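PDB 3R4K: transcriptional regulator, IclR family from Ruegeria sp. TM1040, which probably binds DNA through an N-terminal winged helix-turn-helix domain and regulates transcription, its GAF-like C-terminal domain being likely to sense a small-molecule signal. Local coordinates for residues E89-E92 / T97-L100; D127-T132 / G190-E195; S81-V86 / S110-Y115; A141-A144 / F150-A153; S43-Q46 / F50-Q53. One frame throughout, in Å; residues are numbered along the deposited sequence.

Contact 1. Residues E89-E92 / T97-L100; sequences ELSE and TTHL
S91 in helix 79-94 and T98 in strand 97-104 bring the two backbones closest, their CA atoms 5.7 Å apart, just where the chain leaves the helix and turns back along it as a strand. T98 points from the strand toward the helix, and its two branches meet different neighbours. The methyl T98 CG2 lies against L90, the residue before S91, at 3.6 Å from L90 CG, the two side chains crossing obliquely. The hydroxyl is set between the backbone N and the carbonyl carbon (chi1 58°), which aims it at the helix, where it bonds to L87 O. S91 OG comes up beside it, 2.8 Å from T98 OG1, and also lies 3.4 Å from the methyl T98 CG2. Its own stronger partner is E96 O, so two buried hydroxyls find backbone carbonyls to satisfy them. L90 holds CG opposite the backbone N (chi1 -168°), which directs the side chain into the layer between helix and sheet, where it also touches V216 and, from helix 225-245, A234, L235 and A238. Replacing T98 by an alanine removes both branches and would probably leave L87 O without this donor and open a gap beside L90. T97 and H99 turn to the other face of the strand, where both touch M125. The arrangement is that of an amphipathic helix laid on an antiparallel sheet, here the alpha/beta core of the GAF-like C-terminal domain of the IclR family.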
loop_
_atom_site.group_PDB
_atom_site.type_symbol
_atom_site.label_atom_id
_atom_site.label_comp_id
_atom_site.label_asym_id
_atom_site.label_seq_id
_atom_site.Cartn_x
_atom_site.Cartn_y
_atom_site.Cartn_z
ATOM N N GLU A 89 -12.245 -19.612 10.101
ATOM C CA GLU A 89 -13.130 -20.352 9.202
ATOM C C GLU A 89 -12.459 -21.594 8.642
ATOM O O GLU A 89 -13.078 -22.651 8.655
ATOM C CB GLU A 89 -13.643 -19.456 8.072
ATOM C CG GLU A 89 -14.724 -18.491 8.534
ATOM C CD GLU A 89 -15.239 -17.493 7.520
ATOM O OE1 GLU A 89 -14.638 -17.354 6.428
ATOM O OE2 GLU A 89 -16.257 -16.839 7.837
ATOM N N LEU A 90 -11.188 -21.494 8.212
ATOM C CA LEU A 90 -10.443 -22.641 7.683
ATOM C C LEU A 90 -10.218 -23.714 8.762
ATOM O O LEU A 90 -10.341 -24.909 8.467
ATOM C CB LEU A 90 -9.105 -22.192 7.066
ATOM C CG LEU A 90 -8.349 -23.231 6.237
ATOM C CD1 LEU A 90 -9.219 -23.845 5.145
ATOM C CD2 LEU A 90 -7.091 -22.638 5.659
ATOM N N SER A 91 -9.932 -23.285 10.014
ATOM C CA SER A 91 -9.744 -24.217 11.136
ATOM C C SER A 91 -11.028 -24.953 11.440
ATOM O O SER A 91 -10.978 -26.120 11.786
ATOM C CB SER A 91 -9.257 -23.495 12.386
ATOM O OG SER A 91 -7.860 -23.287 12.318
ATOM N N GLU A 92 -12.176 -24.295 11.264
ATOM C CA GLU A 92 -13.466 -24.915 11.508
ATOM C C GLU A 92 -13.843 -25.884 10.401
ATOM O O GLU A 92 -14.382 -26.949 10.695
ATOM C CB GLU A 92 -14.556 -23.855 11.714
ATOM C CG GLU A 92 -14.534 -23.270 13.130
ATOM C CD GLU A 92 -14.379 -24.250 14.296
ATOM O OE1 GLU A 92 -13.241 -24.388 14.802
ATOM O OE2 GLU A 92 -15.386 -24.881 14.701
ATOM N N THR A 97 -5.307 -27.064 12.788
ATOM C CA THR A 97 -4.635 -25.797 13.068
ATOM C C THR A 97 -4.265 -25.127 11.762
ATOM O O THR A 97 -3.699 -25.771 10.880
ATOM C CB THR A 97 -3.390 -26.055 13.940
ATOM O OG1 THR A 97 -3.827 -26.678 15.153
ATOM C CG2 THR A 97 -2.580 -24.763 14.238
ATOM N N THR A 98 -4.571 -23.836 11.647
ATOM C CA THR A 98 -4.235 -23.049 10.464
ATOM C C THR A 98 -3.272 -21.934 10.869
ATOM O O THR A 98 -3.326 -21.472 12.004
ATOM C CB THR A 98 -5.502 -22.520 9.788
ATOM O OG1 THR A 98 -6.227 -21.739 10.734
ATOM C CG2 THR A 98 -6.396 -23.637 9.260
ATOM N N HIS A 99 -2.378 -21.526 9.969
ATOM C CA HIS A 99 -1.456 -20.443 10.280
ATOM C C HIS A 99 -1.010 -19.673 9.047
ATOM O O HIS A 99 -0.908 -20.223 7.948
ATOM C CB HIS A 99 -0.233 -20.910 11.098
ATOM C CG HIS A 99 0.635 -21.933 10.447
ATOM N ND1 HIS A 99 1.886 -21.600 9.940
ATOM C CD2 HIS A 99 0.445 -23.268 10.317
ATOM C CE1 HIS A 99 2.393 -22.731 9.474
ATOM N NE2 HIS A 99 1.562 -23.766 9.685
ATOM N N LEU A 100 -0.778 -18.372 9.246
ATOM C CA LEU A 100 -0.282 -17.459 8.235
ATOM C C LEU A 100 1.153 -17.106 8.577
ATOM O O LEU A 100 1.453 -16.686 9.697
ATOM C CB LEU A 100 -1.163 -16.190 8.118
ATOM C CG LEU A 100 -0.686 -15.090 7.141
ATOM C CD1 LEU A 100 -0.712 -15.561 5.669
ATOM C CD2 LEU A 100 -1.468 -13.780 7.362
#

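Contact 2. Residues D127-T132 / G190-E195; sequences DAEVLT and GGFEAE
T132, just after edge strand 129-131, and F192, in the loop between strands 186-189 and 196-204, have the nearest backbones, yet their CA atoms are 7.4 Å apart, and it is the phenylalanine ring that spans the distance. With CG opposite its backbone N (chi1 -168°), F192 reaches over to residues 129-132 and is met mainly around its far end. V130 O approaches the ring edge near its plane, 3.3 Å from F192 CZ. At another part of the same edge comes the carboxylate of E129, its OE2 4.0 Å from F192 CE2; the extended glutamate arrives from the opposite direction, with its carboxylate turned 81° from the ring plane. L131 supplies the apolar touch, CD1 to F192 CZ at 3.9 Å. Beside the ring, on the side of F192 CD1, a water links the two segments: it lies 2.9 Å from T132 OG1 and donates to G191 O at 2.8 Å. E129 OE2 also stands 4.6 Å from E193 OE2, a pair of like charges. R162 lies close to both acids: it makes a salt bridge with E193, a cation-pi contact with the F192 ring and a hydrogen bond to F192 O, and it touches E129. Oxygens at the rim of the ring face its weakly positive C-H groups, so the edge contacts are electrostatically sensible. The nearby arginine is likely to ease the repulsion between the two glutamates, leaving a partly solvent-exposed junction held by one aromatic ring, one water and the arginine paired with E193.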
loop_
_atom_site.group_PDB
_atom_site.type_symbol
_atom_site.label_atom_id
_atom_site.label_comp_id
_atom_site.label_asym_id
_atom_site.label_seq_id
_atom_site.Cartn_x
_atom_site.Cartn_y
_atom_site.Cartn_z
ATOM N N ASP A 127 3.421 -17.689 17.983
ATOM C CA ASP A 127 3.656 -16.695 16.940
ATOM C C ASP A 127 5.115 -16.249 16.999
ATOM O O ASP A 127 5.750 -16.355 18.054
ATOM C CB ASP A 127 2.667 -15.525 17.041
ATOM C CG ASP A 127 1.254 -15.909 16.627
ATOM O OD1 ASP A 127 1.106 -16.795 15.733
ATOM O OD2 ASP A 127 0.296 -15.326 17.185
ATOM N N ALA A 128 5.651 -15.838 15.842
ATOM C CA ALA A 128 7.033 -15.414 15.581
ATOM C C ALA A 128 7.978 -16.633 15.459
ATOM O O ALA A 128 9.204 -16.477 15.510
ATOM C CB ALA A 128 7.538 -14.429 16.638
ATOM N N GLU A 129 7.413 -17.837 15.245
ATOM C CA GLU A 129 8.199 -19.040 15.002
ATOM C C GLU A 129 8.769 -18.959 13.570
ATOM O O GLU A 129 8.038 -18.649 12.627
ATOM C CB GLU A 129 7.335 -20.296 15.215
ATOM C CG GLU A 129 8.081 -21.602 14.996
ATOM C CD GLU A 129 7.538 -22.805 15.744
ATOM O OE1 GLU A 129 6.310 -23.061 15.690
ATOM O OE2 GLU A 129 8.361 -23.523 16.357
ATOM N N VAL A 130 10.070 -19.183 13.420
ATOM C CA VAL A 130 10.742 -19.115 12.116
ATOM C C VAL A 130 10.643 -20.490 11.442
ATOM O O VAL A 130 10.969 -21.513 12.053
ATOM C CB VAL A 130 12.198 -18.594 12.225
ATOM C CG1 VAL A 130 12.884 -18.555 10.855
ATOM C CG2 VAL A 130 12.227 -17.206 12.874
ATOM N N LEU A 131 10.155 -20.502 10.200
ATOM C CA LEU A 131 9.959 -21.713 9.411
ATOM C C LEU A 131 11.068 -21.855 8.387
ATOM O O LEU A 131 11.569 -20.847 7.856
ATOM C CB LEU A 131 8.594 -21.704 8.697
ATOM C CG LEU A 131 7.313 -21.400 9.498
ATOM C CD1 LEU A 131 7.343 -21.876 10.951
ATOM C CD2 LEU A 131 6.920 -20.031 9.367
ATOM N N THR A 132 11.474 -23.101 8.113
ATOM C CA THR A 132 12.516 -23.341 7.120
ATOM C C THR A 132 11.875 -23.278 5.719
ATOM O O THR A 132 10.689 -23.589 5.572
ATOM C CB THR A 132 13.236 -24.673 7.389
ATOM O OG1 THR A 132 12.317 -25.753 7.240
ATOM C CG2 THR A 132 13.885 -24.731 8.771
ATOM N N GLY A 190 6.349 -34.157 8.104
ATOM C CA GLY A 190 7.366 -34.198 9.147
ATOM C C GLY A 190 8.766 -33.693 8.852
ATOM O O GLY A 190 9.728 -34.261 9.377
ATOM N N GLY A 191 8.880 -32.617 8.061
ATOM C CA GLY A 191 10.154 -31.983 7.716
ATOM C C GLY A 191 10.603 -30.936 8.724
ATOM O O GLY A 191 11.795 -30.637 8.826
ATOM N N PHE A 192 9.635 -30.345 9.457
ATOM C CA PHE A 192 9.849 -29.332 10.499
ATOM C C PHE A 192 9.602 -29.950 11.884
ATOM O O PHE A 192 10.384 -29.755 12.819
ATOM C CB PHE A 192 8.914 -28.137 10.266
ATOM C CG PHE A 192 9.203 -26.898 11.082
ATOM C CD1 PHE A 192 10.296 -26.081 10.779
ATOM C CD2 PHE A 192 8.349 -26.510 12.113
ATOM C CE1 PHE A 192 10.553 -24.924 11.518
ATOM C CE2 PHE A 192 8.596 -25.342 12.846
ATOM C CZ PHE A 192 9.699 -24.559 12.548
ATOM N N GLU A 193 8.507 -30.706 11.996
ATOM C CA GLU A 193 8.098 -31.412 13.203
ATOM C C GLU A 193 7.658 -32.804 12.798
ATOM O O GLU A 193 6.859 -32.941 11.858
ATOM C CB GLU A 193 6.960 -30.661 13.930
ATOM C CG GLU A 193 7.326 -29.289 14.484
ATOM C CD GLU A 193 8.028 -29.226 15.829
ATOM O OE1 GLU A 193 8.285 -30.291 16.441
ATOM O OE2 GLU A 193 8.298 -28.091 16.284
ATOM N N ALA A 194 8.188 -33.839 13.490
ATOM C CA ALA A 194 7.813 -35.222 13.199
ATOM C C ALA A 194 6.313 -35.460 13.486
ATOM O O ALA A 194 5.765 -34.915 14.462
ATOM C CB ALA A 194 8.666 -36.193 13.999
ATOM N N GLU A 195 5.655 -36.243 12.600
ATOM C CA GLU A 195 4.237 -36.647 12.655
ATOM C C GLU A 195 3.264 -35.452 12.448
ATOM O O GLU A 195 2.103 -35.483 12.896
ATOM C CB GLU A 195 3.897 -37.433 13.948
ATOM C CG GLU A 195 4.812 -38.621 14.269
ATOM C CD GLU A 195 5.238 -39.528 13.124
ATOM O OE1 GLU A 195 4.394 -40.316 12.635
ATOM O OE2 GLU A 195 6.427 -39.465 12.735
HETATM O O HOH W 1 12.823 -28.067 8.864
#

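Contact 3. Residues S81-V86 / S110-Y115; sequences SASRRV and SLSHAY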
loop_
_atom_site.group_PDB
_atom_site.type_symbol
_atom_site.label_atom_id
_atom_site.label_comp_id
_atom_site.label_asym_id
_atom_site.label_seq_id
_atom_site.Cartn_x
_atom_site.Cartn_y
_atom_site.Cartn_z
ATOM N N SER A 81 -4.873 -8.697 10.644
ATOM C CA SER A 81 -6.251 -8.419 11.049
ATOM C C SER A 81 -7.225 -9.090 10.066
ATOM O O SER A 81 -8.219 -9.679 10.501
ATOM C CB SER A 81 -6.484 -6.919 11.120
ATOM O OG SER A 81 -7.825 -6.607 11.443
ATOM N N ALA A 82 -6.893 -9.060 8.754
ATOM C CA ALA A 82 -7.667 -9.711 7.692
ATOM C C ALA A 82 -7.613 -11.253 7.811
ATOM O O ALA A 82 -8.562 -11.943 7.421
ATOM C CB ALA A 82 -7.139 -9.287 6.330
ATOM N N SER A 83 -6.497 -11.780 8.338
ATOM C CA SER A 83 -6.279 -13.213 8.486
ATOM C C SER A 83 -7.165 -13.843 9.572
ATOM O O SER A 83 -7.515 -15.014 9.445
ATOM C CB SER A 83 -4.812 -13.494 8.795
ATOM O OG SER A 83 -4.508 -13.267 10.162
ATOM N N ARG A 84 -7.512 -13.081 10.625
ATOM C CA ARG A 84 -8.281 -13.583 11.767
ATOM C C ARG A 84 -9.518 -14.375 11.355
ATOM O O ARG A 84 -9.657 -15.501 11.815
ATOM C CB ARG A 84 -8.674 -12.472 12.769
ATOM C CG ARG A 84 -7.507 -11.659 13.342
ATOM C CD ARG A 84 -6.522 -12.429 14.216
ATOM N NE ARG A 84 -5.309 -11.633 14.445
ATOM C CZ ARG A 84 -4.179 -12.093 14.978
ATOM N NH1 ARG A 84 -4.085 -13.358 15.365
ATOM N NH2 ARG A 84 -3.131 -11.292 15.114
ATOM N N ARG A 85 -10.388 -13.829 10.479
ATOM C CA ARG A 85 -11.614 -14.511 10.046
ATOM C C ARG A 85 -11.307 -15.703 9.124
ATOM O O ARG A 85 -11.961 -16.740 9.231
ATOM C CB ARG A 85 -12.569 -13.528 9.355
ATOM C CG ARG A 85 -13.890 -14.145 8.918
ATOM C CD ARG A 85 -14.723 -13.179 8.095
ATOM N NE ARG A 85 -15.820 -13.860 7.403
ATOM C CZ ARG A 85 -17.094 -13.468 7.430
ATOM N NH1 ARG A 85 -17.457 -12.398 8.131
ATOM N NH2 ARG A 85 -18.017 -14.150 6.762
ATOM N N VAL A 86 -10.315 -15.555 8.237
ATOM C CA VAL A 86 -9.891 -16.585 7.285
ATOM C C VAL A 86 -9.390 -17.817 8.033
ATOM O O VAL A 86 -9.867 -18.927 7.762
ATOM C CB VAL A 86 -8.812 -16.013 6.325
ATOM C CG1 VAL A 86 -8.177 -17.112 5.460
ATOM C CG2 VAL A 86 -9.413 -14.919 5.453
ATOM N N SER A 110 5.896 -17.415 11.211
ATOM C CA SER A 110 4.472 -17.661 11.461
ATOM C C SER A 110 4.006 -16.563 12.393
ATOM O O SER A 110 4.542 -16.438 13.495
ATOM C CB SER A 110 4.225 -19.053 12.038
ATOM O OG SER A 110 2.853 -19.400 11.943
ATOM N N LEU A 111 3.076 -15.709 11.928
ATOM C CA LEU A 111 2.692 -14.542 12.709
ATOM C C LEU A 111 1.237 -14.524 13.221
ATOM O O LEU A 111 0.930 -13.736 14.117
ATOM C CB LEU A 111 3.007 -13.290 11.889
ATOM C CG LEU A 111 4.542 -13.064 11.714
ATOM C CD1 LEU A 111 4.840 -12.042 10.632
ATOM C CD2 LEU A 111 5.253 -12.752 13.071
ATOM N N SER A 112 0.378 -15.412 12.721
ATOM C CA SER A 112 -1.005 -15.538 13.190
ATOM C C SER A 112 -1.444 -16.967 12.965
ATOM O O SER A 112 -1.011 -17.594 11.991
ATOM C CB SER A 112 -1.957 -14.531 12.531
ATOM O OG SER A 112 -2.157 -14.750 11.152
ATOM N N HIS A 113 -2.225 -17.510 13.910
ATOM C CA HIS A 113 -2.731 -18.874 13.821
ATOM C C HIS A 113 -4.103 -18.974 14.455
ATOM O O HIS A 113 -4.514 -18.091 15.207
ATOM C CB HIS A 113 -1.759 -19.882 14.478
ATOM C CG HIS A 113 -1.627 -19.725 15.961
ATOM N ND1 HIS A 113 -0.634 -18.926 16.517
ATOM C CD2 HIS A 113 -2.379 -20.252 16.965
ATOM C CE1 HIS A 113 -0.804 -19.000 17.833
ATOM N NE2 HIS A 113 -1.855 -19.774 18.154
ATOM N N ALA A 114 -4.791 -20.073 14.181
ATOM C CA ALA A 114 -6.078 -20.405 14.779
ATOM C C ALA A 114 -6.141 -21.901 15.064
ATOM O O ALA A 114 -5.543 -22.701 14.333
ATOM C CB ALA A 114 -7.220 -19.991 13.869
ATOM N N TYR A 115 -6.824 -22.262 16.161
ATOM C CA TYR A 115 -7.068 -23.645 16.563
ATOM C C TYR A 115 -8.524 -23.990 16.284
ATOM O O TYR A 115 -9.400 -23.129 16.399
ATOM C CB TYR A 115 -6.726 -23.876 18.049
ATOM C CG TYR A 115 -5.259 -23.679 18.378
ATOM C CD1 TYR A 115 -4.270 -24.428 17.740
ATOM C CD2 TYR A 115 -4.857 -22.765 19.341
ATOM C CE1 TYR A 115 -2.920 -24.245 18.035
ATOM C CE2 TYR A 115 -3.509 -22.584 19.651
ATOM C CZ TYR A 115 -2.546 -23.330 19.000
ATOM O OH TYR A 115 -1.222 -23.156 19.308
HETATM O O HOH W 2 -5.872 -15.835 14.821
HETATM O O HOH W 3 -2.574 -15.752 16.570
#
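S83 is the first residue of helix segment 81-86 to reach the strand, pointing toward S112 of strand 107-114. Its hydroxyl, S83 OG, accepts a hydrogen bond from S112 OG at 3.0 Å and is itself bonded to L80 O one turn back, so the buried oxygen has a partner on the helix as well as one on the sheet. S112 places OG between its backbone N and carbonyl carbon (chi1 67°), which aims the hydroxyl at the helix. This serine belongs to a classic beta bulge, L111 and S112 both standing across from L100 of strand 97-104. The CB of R84 is directed away from the strand, but the chain bends at chi2 (-65°) and brings the guanidinium back. One face of that group rests on the serine, with R84 NH1 3.7 Å from S112 CB. Two waters lie at its edge, in its plane. The first accepts from R84 NH1 at 3.1 Å and donates to H113 O at 2.7 Å; the second accepts from H113 N at 3.2 Å and takes only a weak bond from R84 NH1. The second water also lies over one face of the H113 imidazole, toward its rim; ND1 of that ring is bonded to D127. One turn on from S83, V86 faces helix 225-245. The chemistry is thus layered: inside, a direct bond between two buried hydroxyls, and outside it an exposed arginine joined to the backbone of H113 through two waters, one of them held weakly by the guanidinium.

Contact 4. Residues A141-A144 / F150-A153; sequences AVLA and FVDA
L143 sends its CD1 methyl against the ring of F150, 4.0 Å from F150 CE2 and 4.2 Å from F150 CD2, the two side chains crossing at about a right angle. Its chi1 of -141° lies off the usual staggered positions, and this turn carries the isobutyl group across to the second helix. Next to the ring, V151 brings in one branch only: CG2 sits 3.2 Å from the backbone L143 O and 4.2 Å from L143 CG. The leucine is therefore met on its aliphatic end by the phenylalanine and nearer the backbone by the valine. These residues join two consecutive helices, 137-143 and 148-156, across a short turn, and the closest backbones are again those of L143 and V151, with CA atoms 6.1 Å apart. Both helices belong to the GAF-like C-terminal domain and follow edge strand 129-131 in the chain. F150 holds CG opposite its backbone N (chi1 -177°), and its ring also meets F133 edge-to-face, while F133 touches L143 as well. Helix 170-183 packs against the same two helices: I177 touches L143, and R174 lies on V151 and forms a salt bridge with D152.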
loop_
_atom_site.group_PDB
_atom_site.type_symbol
_atom_site.label_atom_id
_atom_site.label_comp_id
_atom_site.label_asym_id
_atom_site.label_seq_id
_atom_site.Cartn_x
_atom_site.Cartn_y
_atom_site.Cartn_z
ATOM N N ALA A 141 5.966 -23.367 -0.518
ATOM C CA ALA A 141 4.974 -22.532 -1.209
ATOM C C ALA A 141 5.572 -21.149 -1.553
ATOM O O ALA A 141 5.365 -20.665 -2.658
ATOM C CB ALA A 141 3.718 -22.368 -0.349
ATOM N N VAL A 142 6.344 -20.547 -0.613
ATOM C CA VAL A 142 6.993 -19.232 -0.750
ATOM C C VAL A 142 8.181 -19.338 -1.714
ATOM O O VAL A 142 8.334 -18.475 -2.561
ATOM C CB VAL A 142 7.406 -18.634 0.631
ATOM C CG1 VAL A 142 8.232 -17.358 0.474
ATOM C CG2 VAL A 142 6.186 -18.357 1.502
ATOM N N LEU A 143 9.016 -20.379 -1.582
ATOM C CA LEU A 143 10.191 -20.611 -2.433
ATOM C C LEU A 143 9.791 -20.803 -3.893
ATOM O O LEU A 143 10.445 -20.273 -4.786
ATOM C CB LEU A 143 10.954 -21.851 -1.940
ATOM C CG LEU A 143 12.474 -21.779 -1.970
ATOM C CD1 LEU A 143 12.995 -20.524 -1.264
ATOM C CD2 LEU A 143 13.078 -23.010 -1.338
ATOM N N ALA A 144 8.697 -21.532 -4.128
ATOM C CA ALA A 144 8.212 -21.838 -5.466
ATOM C C ALA A 144 7.811 -20.583 -6.269
ATOM O O ALA A 144 7.826 -20.620 -7.503
ATOM C CB ALA A 144 7.036 -22.785 -5.377
ATOM N N PHE A 150 16.853 -15.778 -5.337
ATOM C CA PHE A 150 16.523 -16.029 -3.925
ATOM C C PHE A 150 16.542 -17.533 -3.639
ATOM O O PHE A 150 17.138 -17.956 -2.646
ATOM C CB PHE A 150 15.177 -15.405 -3.515
ATOM C CG PHE A 150 14.859 -15.591 -2.046
ATOM C CD1 PHE A 150 15.610 -14.954 -1.071
ATOM C CD2 PHE A 150 13.837 -16.445 -1.639
ATOM C CE1 PHE A 150 15.350 -15.166 0.285
ATOM C CE2 PHE A 150 13.575 -16.656 -0.279
ATOM C CZ PHE A 150 14.334 -16.013 0.674
ATOM N N VAL A 151 15.941 -18.330 -4.540
ATOM C CA VAL A 151 15.906 -19.796 -4.467
ATOM C C VAL A 151 17.343 -20.331 -4.516
ATOM O O VAL A 151 17.687 -21.207 -3.718
ATOM C CB VAL A 151 15.017 -20.388 -5.592
ATOM C CG1 VAL A 151 15.042 -21.917 -5.583
ATOM C CG2 VAL A 151 13.582 -19.867 -5.497
ATOM N N ASP A 152 18.183 -19.772 -5.427
ATOM C CA ASP A 152 19.597 -20.139 -5.602
ATOM C C ASP A 152 20.387 -19.916 -4.308
ATOM O O ASP A 152 21.145 -20.795 -3.902
ATOM C CB ASP A 152 20.239 -19.343 -6.760
ATOM C CG ASP A 152 19.863 -19.786 -8.170
ATOM O OD1 ASP A 152 19.294 -20.896 -8.318
ATOM O OD2 ASP A 152 20.135 -19.024 -9.124
ATOM N N ALA A 153 20.165 -18.759 -3.649
ATOM C CA ALA A 153 20.800 -18.369 -2.393
ATOM C C ALA A 153 20.434 -19.338 -1.259
ATOM O O ALA A 153 21.329 -19.841 -0.583
ATOM C CB ALA A 153 20.390 -16.949 -2.032
#

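Contact 5. Residues S43-Q46 / F50-Q53; sequences SELQ and FVEQ
Q46 and Q53 bring their side-chain amides together with the planes 47° apart and the chains crossing at about a right angle. The only polar link between them is a weak, bent bond, Q53 NE2 to Q46 OE1 at 3.3 Å with 123° at the hydrogen. Q53 CG approaches the Q46 amide from above its plane and to one side, 3.7 Å from Q46 NE2. With an alanine in place of Q46 the amide is gone, and Q53 would probably lose this bond and be freer to turn. The ring of F50 leads away from helix 35-47, packing on V66 and L69 of helix 66-76 and on F50 of the second subunit. Between these ends the backbone is tied more firmly: L45 O accepts from F50 N at 2.9 Å and weakly from V51 N, and Q46 CA makes a C-H...O contact with V51 O at 3.2 Å. L45 CB rests on V51 CG1 at 3.8 Å. E52 forms salt bridges with R61 and with R73 of the second subunit. Helix 35-47, probably the DNA-recognition helix, thus leads through a short turn into strand 51-54, which pairs antiparallel with strand 59-62 as the wing of a winged helix-turn-helix.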
loop_
_atom_site.group_PDB
_atom_site.type_symbol
_atom_site.label_atom_id
_atom_site.label_comp_id
_atom_site.label_asym_id
_atom_site.label_seq_id
_atom_site.Cartn_x
_atom_site.Cartn_y
_atom_site.Cartn_z
ATOM N N SER A 43 -14.044 10.362 -17.800
ATOM C CA SER A 43 -13.841 11.791 -17.533
ATOM C C SER A 43 -14.167 12.112 -16.082
ATOM O O SER A 43 -13.429 12.856 -15.434
ATOM C CB SER A 43 -14.690 12.640 -18.475
ATOM O OG SER A 43 -14.091 12.608 -19.762
ATOM N N GLU A 44 -15.243 11.499 -15.568
ATOM C CA GLU A 44 -15.701 11.631 -14.200
ATOM C C GLU A 44 -14.688 10.993 -13.247
ATOM O O GLU A 44 -14.433 11.549 -12.178
ATOM C CB GLU A 44 -17.089 10.998 -14.036
ATOM C CG GLU A 44 -18.221 11.984 -14.212
ATOM C CD GLU A 44 -19.582 11.453 -13.820
ATOM O OE1 GLU A 44 -20.235 10.832 -14.690
ATOM O OE2 GLU A 44 -19.991 11.645 -12.648
ATOM N N LEU A 45 -14.078 9.860 -13.647
ATOM C CA LEU A 45 -13.053 9.173 -12.849
ATOM C C LEU A 45 -11.760 9.992 -12.850
ATOM O O LEU A 45 -11.072 10.051 -11.835
ATOM C CB LEU A 45 -12.810 7.756 -13.362
ATOM C CG LEU A 45 -13.936 6.755 -13.081
ATOM C CD1 LEU A 45 -13.851 5.566 -14.011
ATOM C CD2 LEU A 45 -13.944 6.292 -11.603
ATOM N N GLN A 46 -11.482 10.682 -13.968
ATOM C CA GLN A 46 -10.336 11.571 -14.139
ATOM C C GLN A 46 -10.433 12.798 -13.214
ATOM O O GLN A 46 -9.444 13.159 -12.568
ATOM C CB GLN A 46 -10.235 12.002 -15.599
ATOM C CG GLN A 46 -8.871 12.493 -16.022
ATOM C CD GLN A 46 -8.848 12.953 -17.461
ATOM O OE1 GLN A 46 -9.760 12.680 -18.265
ATOM N NE2 GLN A 46 -7.781 13.656 -17.815
ATOM N N PHE A 50 -8.919 9.193 -10.128
ATOM C CA PHE A 50 -8.872 7.739 -10.190
ATOM C C PHE A 50 -8.261 7.272 -11.488
ATOM O O PHE A 50 -7.666 6.207 -11.495
ATOM C CB PHE A 50 -10.273 7.154 -9.998
ATOM C CG PHE A 50 -10.612 7.012 -8.530
ATOM C CD1 PHE A 50 -10.762 8.137 -7.716
ATOM C CD2 PHE A 50 -10.808 5.757 -7.962
ATOM C CE1 PHE A 50 -11.050 8.006 -6.353
ATOM C CE2 PHE A 50 -11.157 5.628 -6.608
ATOM C CZ PHE A 50 -11.244 6.749 -5.808
ATOM N N VAL A 51 -8.439 8.023 -12.590
ATOM C CA VAL A 51 -7.825 7.698 -13.873
ATOM C C VAL A 51 -7.157 8.969 -14.431
ATOM O O VAL A 51 -7.455 10.081 -13.987
ATOM C CB VAL A 51 -8.772 7.019 -14.921
ATOM C CG1 VAL A 51 -9.624 5.925 -14.308
ATOM C CG2 VAL A 51 -9.634 8.026 -15.680
ATOM N N GLU A 52 -6.233 8.802 -15.384
ATOM C CA GLU A 52 -5.628 9.946 -16.060
ATOM C C GLU A 52 -5.331 9.591 -17.515
ATOM O O GLU A 52 -5.159 8.415 -17.843
ATOM C CB GLU A 52 -4.396 10.509 -15.328
ATOM C CG GLU A 52 -3.177 9.618 -15.239
ATOM C CD GLU A 52 -1.992 10.297 -14.583
ATOM O OE1 GLU A 52 -2.197 11.191 -13.730
ATOM O OE2 GLU A 52 -0.847 9.921 -14.916
ATOM N N GLN A 53 -5.345 10.608 -18.385
ATOM C CA GLN A 53 -5.058 10.438 -19.808
ATOM C C GLN A 53 -3.566 10.389 -19.982
ATOM O O GLN A 53 -2.865 11.184 -19.353
ATOM C CB GLN A 53 -5.671 11.573 -20.642
ATOM C CG GLN A 53 -7.192 11.484 -20.782
ATOM C CD GLN A 53 -7.805 12.575 -21.641
ATOM O OE1 GLN A 53 -7.127 13.253 -22.424
ATOM N NE2 GLN A 53 -9.121 12.739 -21.544
#

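Contact 5 comes first along the chain and stands alone in the DNA-binding domain, its centre about 37 to 49 Å from those of the other four, which all lie in the C-terminal domain. Contact 1 is nested within the loop closed by contact 3; both use helix 79-94 and neighbouring strands 97-104 and 107-114, their centres about 7 Å apart. Contact 2 extends the same six-stranded sheet outward, strand 129-131 pairing with strand 107-114. Contact 4 is nested inside the loop that contact 2 closes, about 17 Å from it between centres. The four therefore describe one compact domain, consistent with separate DNA-binding and effector-sensing modules in a dimeric regulator.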